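Local coordinates for protein response regulator aspartate phosphatase F (Bacillus subtilis, PDB 4I9E) that inhibits the competence transcription factor ComA by binding its DNA-binding domain, and interacts with the PhrF peptide through its TPR domain, at residues E14-W19 / L53-M58; D202-F207 / G231-S236. All coordinates share one frame; numbering follows the deposited sequence.

Interaction 1: residues E14-W19 / L53-M58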
loop_
_atom_site.group_PDB
_atom_site.type_symbol
_atom_site.label_atom_id
_atom_site.label_comp_id
_atom_site.label_asym_id
_atom_site.label_seq_id
_atom_site.Cartn_x
_atom_site.Cartn_y
_atom_site.Cartn_z
ATOM N N GLU A 14 -12.761 -18.200 12.044
ATOM C CA GLU A 14 -14.032 -17.531 11.917
ATOM C C GLU A 14 -15.163 -18.385 12.549
ATOM O O GLU A 14 -16.139 -17.850 13.046
ATOM C CB GLU A 14 -14.259 -17.171 10.449
ATOM C CG GLU A 14 -15.605 -16.524 10.111
ATOM C CD GLU A 14 -15.872 -15.229 10.833
ATOM O OE1 GLU A 14 -14.907 -14.557 11.312
ATOM O OE2 GLU A 14 -17.082 -14.868 10.936
ATOM N N LYS A 15 -15.002 -19.703 12.559
ATOM C CA LYS A 15 -15.913 -20.584 13.293
ATOM C C LYS A 15 -15.829 -20.346 14.800
ATOM O O LYS A 15 -16.855 -20.285 15.445
ATOM C CB LYS A 15 -15.654 -22.071 12.981
ATOM C CG LYS A 15 -16.195 -22.519 11.643
ATOM C CD LYS A 15 -15.964 -24.016 11.514
ATOM C CE LYS A 15 -16.706 -24.630 10.303
ATOM N NZ LYS A 15 -17.245 -26.000 10.721
ATOM N N ILE A 16 -14.625 -20.199 15.359
ATOM C CA ILE A 16 -14.494 -19.820 16.731
ATOM C C ILE A 16 -15.161 -18.466 17.008
ATOM O O ILE A 16 -15.828 -18.316 18.033
ATOM C CB ILE A 16 -13.045 -19.878 17.204
ATOM C CG1 ILE A 16 -12.473 -21.313 17.097
ATOM C CG2 ILE A 16 -12.950 -19.430 18.691
ATOM C CD1 ILE A 16 -10.956 -21.401 17.322
ATOM N N ASN A 17 -15.051 -17.503 16.078
ATOM C CA ASN A 17 -15.733 -16.194 16.238
ATOM C C ASN A 17 -17.221 -16.326 16.303
ATOM O O ASN A 17 -17.873 -15.642 17.099
ATOM C CB ASN A 17 -15.403 -15.206 15.121
ATOM C CG ASN A 17 -13.878 -14.832 15.024
ATOM O OD1 ASN A 17 -13.495 -14.168 14.062
ATOM N ND2 ASN A 17 -13.037 -15.244 15.988
ATOM N N GLU A 18 -17.777 -17.201 15.444
ATOM C CA GLU A 18 -19.200 -17.445 15.481
ATOM C C GLU A 18 -19.657 -18.107 16.787
ATOM O O GLU A 18 -20.654 -17.678 17.384
ATOM C CB GLU A 18 -19.737 -18.048 14.166
ATOM C CG GLU A 18 -19.611 -19.493 14.003
ATOM C CD GLU A 18 -20.156 -19.994 12.628
ATOM O OE1 GLU A 18 -19.480 -19.810 11.564
ATOM O OE2 GLU A 18 -21.288 -20.569 12.657
ATOM N N TRP A 19 -18.882 -19.087 17.253
ATOM C CA TRP A 19 -19.061 -19.728 18.559
ATOM C C TRP A 19 -19.130 -18.666 19.658
ATOM O O TRP A 19 -20.065 -18.675 20.487
ATOM C CB TRP A 19 -17.905 -20.740 18.790
ATOM C CG TRP A 19 -17.872 -21.447 20.115
ATOM C CD1 TRP A 19 -18.920 -21.621 20.963
ATOM C CD2 TRP A 19 -16.766 -22.160 20.700
ATOM N NE1 TRP A 19 -18.543 -22.330 22.061
ATOM C CE2 TRP A 19 -17.213 -22.675 21.938
ATOM C CE3 TRP A 19 -15.421 -22.359 20.334
ATOM C CZ2 TRP A 19 -16.359 -23.403 22.828
ATOM C CZ3 TRP A 19 -14.582 -23.099 21.212
ATOM C CH2 TRP A 19 -15.067 -23.591 22.445
ATOM N N LEU A 53 -4.556 -21.639 20.781
ATOM C CA LEU A 53 -4.607 -20.670 21.862
ATOM C C LEU A 53 -5.977 -20.045 21.920
ATOM O O LEU A 53 -6.511 -19.850 22.967
ATOM C CB LEU A 53 -3.542 -19.574 21.611
ATOM C CG LEU A 53 -2.089 -19.510 22.173
ATOM C CD1 LEU A 53 -1.565 -20.788 22.829
ATOM C CD2 LEU A 53 -1.085 -18.961 21.089
ATOM N N TYR A 54 -6.531 -19.683 20.790
ATOM C CA TYR A 54 -7.858 -19.119 20.726
ATOM C C TYR A 54 -8.983 -20.082 21.208
ATOM O O TYR A 54 -9.846 -19.690 21.984
ATOM C CB TYR A 54 -8.130 -18.675 19.309
ATOM C CG TYR A 54 -9.342 -17.791 19.144
ATOM C CD1 TYR A 54 -9.859 -17.041 20.216
ATOM C CD2 TYR A 54 -9.978 -17.698 17.890
ATOM C CE1 TYR A 54 -11.019 -16.197 20.030
ATOM C CE2 TYR A 54 -11.109 -16.877 17.711
ATOM C CZ TYR A 54 -11.615 -16.138 18.795
ATOM O OH TYR A 54 -12.696 -15.337 18.592
ATOM N N TYR A 55 -8.904 -21.332 20.775
ATOM C CA TYR A 55 -9.835 -22.353 21.130
ATOM C C TYR A 55 -9.871 -22.533 22.624
ATOM O O TYR A 55 -10.971 -22.670 23.180
ATOM C CB TYR A 55 -9.518 -23.719 20.449
ATOM C CG TYR A 55 -10.582 -24.734 20.781
ATOM C CD1 TYR A 55 -11.753 -24.805 20.016
ATOM C CD2 TYR A 55 -10.474 -25.580 21.878
ATOM C CE1 TYR A 55 -12.769 -25.668 20.331
ATOM C CE2 TYR A 55 -11.509 -26.475 22.175
ATOM C CZ TYR A 55 -12.640 -26.484 21.393
ATOM O OH TYR A 55 -13.687 -27.320 21.656
ATOM N N SER A 56 -8.707 -22.589 23.260
ATOM C CA SER A 56 -8.620 -22.773 24.712
ATOM C C SER A 56 -9.332 -21.689 25.451
ATOM O O SER A 56 -10.036 -21.963 26.447
ATOM C CB SER A 56 -7.172 -22.687 25.218
ATOM O OG SER A 56 -6.616 -23.936 25.085
ATOM N N LEU A 57 -9.059 -20.460 25.027
ATOM C CA LEU A 57 -9.691 -19.313 25.646
ATOM C C LEU A 57 -11.199 -19.365 25.517
ATOM O O LEU A 57 -11.876 -19.108 26.530
ATOM C CB LEU A 57 -9.125 -18.003 25.084
ATOM C CG LEU A 57 -7.610 -17.840 25.408
ATOM C CD1 LEU A 57 -7.020 -16.800 24.564
ATOM C CD2 LEU A 57 -7.401 -17.501 26.909
ATOM N N MET A 58 -11.733 -19.712 24.315
ATOM C CA MET A 58 -13.191 -19.777 24.076
ATOM C C MET A 58 -13.800 -20.932 24.808
ATOM O O MET A 58 -14.960 -20.876 25.189
ATOM C CB MET A 58 -13.561 -19.946 22.599
ATOM C CG MET A 58 -13.821 -18.697 21.899
ATOM S SD MET A 58 -15.148 -17.755 22.587
ATOM C CE MET A 58 -16.316 -18.983 22.204
#
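The Tyr-54 ring has CG2 of Ile-16 on one face, a CH-pi contact 3.5 Å from the ring centroid. At its edge, in the ring plane, comes the amide end of Asn-17. The Trp-19 indole also has one face covered from the other helix. The methyl CE of Met-58 sits over its five-membered ring, 3.6 Å from that centroid. The Met-58 chain bends twice, at chi2 and chi3, which brings CE back onto the indole. Its CG meanwhile packs against CG2 of Ile-16 at 3.4 Å. The Tyr-55 ring meets the six-membered ring of Trp-19 obliquely, with planes at 42°. CZ3 of Trp-19 and CE1 of Tyr-55 are 3.3 Å apart. CD1 of Ile-16 lies at the edge of the Tyr-55 ring.

The two segments run nearly parallel, at 12°, as the first and third helices of the N-terminal 3-helix bundle, which with the linker forms the ComA-binding surface. The second helix, 28-42, packs against Trp-19 and Tyr-55, and its Arg-35 O takes a hydrogen bond from Tyr-55 OH. Helix 95-115 covers another part, where Tyr-104 and Phe-108 meet the Tyr-54 ring nearly in parallel.

Interaction 2: residues D202-F207 / G231-S236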
loop_
_atom_site.group_PDB
_atom_site.type_symbol
_atom_site.label_atom_id
_atom_site.label_comp_id
_atom_site.label_asym_id
_atom_site.label_seq_id
_atom_site.Cartn_x
_atom_site.Cartn_y
_atom_site.Cartn_z
ATOM N N ASP A 202 18.780 -5.869 -3.554
ATOM C CA ASP A 202 18.343 -5.963 -2.147
ATOM C C ASP A 202 17.461 -7.205 -1.858
ATOM O O ASP A 202 17.606 -7.833 -0.806
ATOM C CB ASP A 202 17.617 -4.681 -1.741
ATOM C CG ASP A 202 18.533 -3.545 -1.555
ATOM O OD1 ASP A 202 19.712 -3.764 -1.158
ATOM O OD2 ASP A 202 18.092 -2.410 -1.779
ATOM N N ALA A 203 16.538 -7.569 -2.750
ATOM C CA ALA A 203 15.782 -8.822 -2.590
ATOM C C ALA A 203 16.695 -10.015 -2.558
ATOM O O ALA A 203 16.508 -10.940 -1.747
ATOM C CB ALA A 203 14.702 -8.976 -3.728
ATOM N N ILE A 204 17.682 -10.031 -3.469
ATOM C CA ILE A 204 18.647 -11.146 -3.568
ATOM C C ILE A 204 19.502 -11.295 -2.322
ATOM O O ILE A 204 19.643 -12.398 -1.817
ATOM C CB ILE A 204 19.542 -11.042 -4.827
ATOM C CG1 ILE A 204 18.693 -11.335 -6.084
ATOM C CG2 ILE A 204 20.728 -12.062 -4.739
ATOM C CD1 ILE A 204 19.456 -11.137 -7.395
ATOM N N SER A 205 20.077 -10.184 -1.826
ATOM C CA SER A 205 20.727 -10.157 -0.503
ATOM C C SER A 205 19.866 -10.730 0.633
ATOM O O SER A 205 20.358 -11.417 1.474
ATOM C CB SER A 205 21.104 -8.718 -0.155
ATOM O OG SER A 205 21.888 -8.201 -1.223
ATOM N N HIS A 206 18.583 -10.407 0.691
ATOM C CA HIS A 206 17.717 -10.947 1.772
ATOM C C HIS A 206 17.349 -12.411 1.548
ATOM O O HIS A 206 17.265 -13.197 2.510
ATOM C CB HIS A 206 16.501 -10.039 2.025
ATOM C CG HIS A 206 16.864 -8.766 2.740
ATOM N ND1 HIS A 206 16.993 -8.694 4.104
ATOM C CD2 HIS A 206 17.171 -7.532 2.279
ATOM C CE1 HIS A 206 17.337 -7.478 4.461
ATOM N NE2 HIS A 206 17.471 -6.751 3.371
ATOM N N PHE A 207 17.130 -12.781 0.273
ATOM C CA PHE A 207 16.940 -14.182 -0.060
ATOM C C PHE A 207 18.200 -15.006 0.263
ATOM O O PHE A 207 18.050 -16.132 0.720
ATOM C CB PHE A 207 16.573 -14.364 -1.524
ATOM C CG PHE A 207 15.159 -13.994 -1.840
ATOM C CD1 PHE A 207 14.098 -14.506 -1.079
ATOM C CD2 PHE A 207 14.869 -13.152 -2.904
ATOM C CE1 PHE A 207 12.789 -14.168 -1.394
ATOM C CE2 PHE A 207 13.548 -12.819 -3.183
ATOM C CZ PHE A 207 12.517 -13.316 -2.426
ATOM N N GLY A 231 16.553 -17.224 -8.170
ATOM C CA GLY A 231 16.510 -17.429 -9.620
ATOM C C GLY A 231 15.440 -16.566 -10.273
ATOM O O GLY A 231 15.628 -16.063 -11.377
ATOM N N LEU A 232 14.305 -16.382 -9.570
ATOM C CA LEU A 232 13.231 -15.535 -10.059
ATOM C C LEU A 232 13.723 -14.129 -10.217
ATOM O O LEU A 232 13.438 -13.487 -11.190
ATOM C CB LEU A 232 12.013 -15.600 -9.139
ATOM C CG LEU A 232 10.588 -15.324 -9.659
ATOM C CD1 LEU A 232 9.677 -15.082 -8.527
ATOM C CD2 LEU A 232 10.444 -14.135 -10.490
ATOM N N CYS A 233 14.489 -13.644 -9.255
ATOM C CA CYS A 233 15.024 -12.275 -9.283
ATOM C C CYS A 233 15.900 -12.107 -10.506
ATOM O O CYS A 233 15.799 -11.107 -11.217
ATOM C CB CYS A 233 15.828 -11.952 -7.986
ATOM S SG CYS A 233 14.727 -11.671 -6.555
ATOM N N LYS A 234 16.781 -13.090 -10.710
ATOM C CA LYS A 234 17.677 -13.126 -11.885
ATOM C C LYS A 234 16.882 -13.181 -13.161
ATOM O O LYS A 234 17.120 -12.417 -14.052
ATOM C CB LYS A 234 18.636 -14.297 -11.781
ATOM C CG LYS A 234 19.979 -13.899 -11.154
ATOM C CD LYS A 234 20.030 -14.011 -9.676
ATOM C CE LYS A 234 21.483 -14.031 -9.160
ATOM N NZ LYS A 234 22.206 -12.737 -9.436
ATOM N N ASN A 235 15.917 -14.089 -13.247
ATOM C CA ASN A 235 15.046 -14.201 -14.446
ATOM C C ASN A 235 14.349 -12.874 -14.800
ATOM O O ASN A 235 14.408 -12.433 -15.929
ATOM C CB ASN A 235 14.003 -15.301 -14.248
ATOM C CG ASN A 235 13.117 -15.480 -15.465
ATOM O OD1 ASN A 235 13.575 -15.990 -16.493
ATOM N ND2 ASN A 235 11.843 -15.099 -15.355
ATOM N N SER A 236 13.750 -12.213 -13.817
ATOM C CA SER A 236 13.105 -10.902 -14.012
ATOM C C SER A 236 14.022 -9.830 -14.545
ATOM O O SER A 236 13.598 -8.847 -15.076
ATOM C CB SER A 236 12.543 -10.408 -12.695
ATOM O OG SER A 236 11.598 -11.303 -12.142
#
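This contact belongs to the TPR superhelix. It joins a segment within predicted repeat TPR 3 to one within predicted repeat TPR 4. Segments 202-207 and 231-236 lie on consecutive helices and run antiparallel at 164°, with axes 9.9 Å apart. The contact is small and mostly apolar. Cys-233 stands at its middle, facing Ala-203, Ile-204 and Phe-207.

CB of Cys-233 packs on CG1 of Ile-204 at 3.5 Å. Ile-204 CG1 is anti to its own carbonyl carbon, and the extended chi2 of 175° carries CD1 onward to Lys-234. There CD1 meets CD of Lys-234 at 3.7 Å, and the two side chains cross at about a right angle. Bends at chi2 and chi4 fold the Lys-234 chain round that methyl, with CD, CE and NZ all near it. Putting an alanine at Ile-204 would probably open a gap beside Cys-233 CB and take one apolar neighbour from the aliphatic part of Lys-234.

Helix 180-196 also packs on the first segment, Phe-194 against Ala-203 and Ala-191 against Phe-207. Helix 240-256 adds Ala-243 and Tyr-246 around Lys-234.

The sulfur of Cys-233 has two carbon neighbours on the facing helix. Ala-203 CB approaches Cys-233 SG to 3.9 Å. The Phe-207 ring presents its edge, with SG 4.9 Å from the ring centroid and 77° off the normal. The nearest ring atom to Cys-233 SG is CE2 of Phe-207, at 3.8 Å.

Interactions 1 and 2 lie in different domains, on opposite sides of the chain's centre. Their centres are about 40 Å apart and their nearest atoms about 27 Å, so they do not touch. Interaction 1 packs the N-terminal bundle, part of the ComA-binding surface. Its Tyr-55 side chain comes within about 3 Å of that of Leu-42, a residue of the manganese site seen in a structure of this protein. Interaction 2 packs neighbouring repeats of the TPR domain, which interacts with PhrF. It lies away from the annotated sites. A bound sugar lies near the second contact: the Phe-207 side chain is about 10 Å from the fructose unit and about 11 Å from the glucose unit.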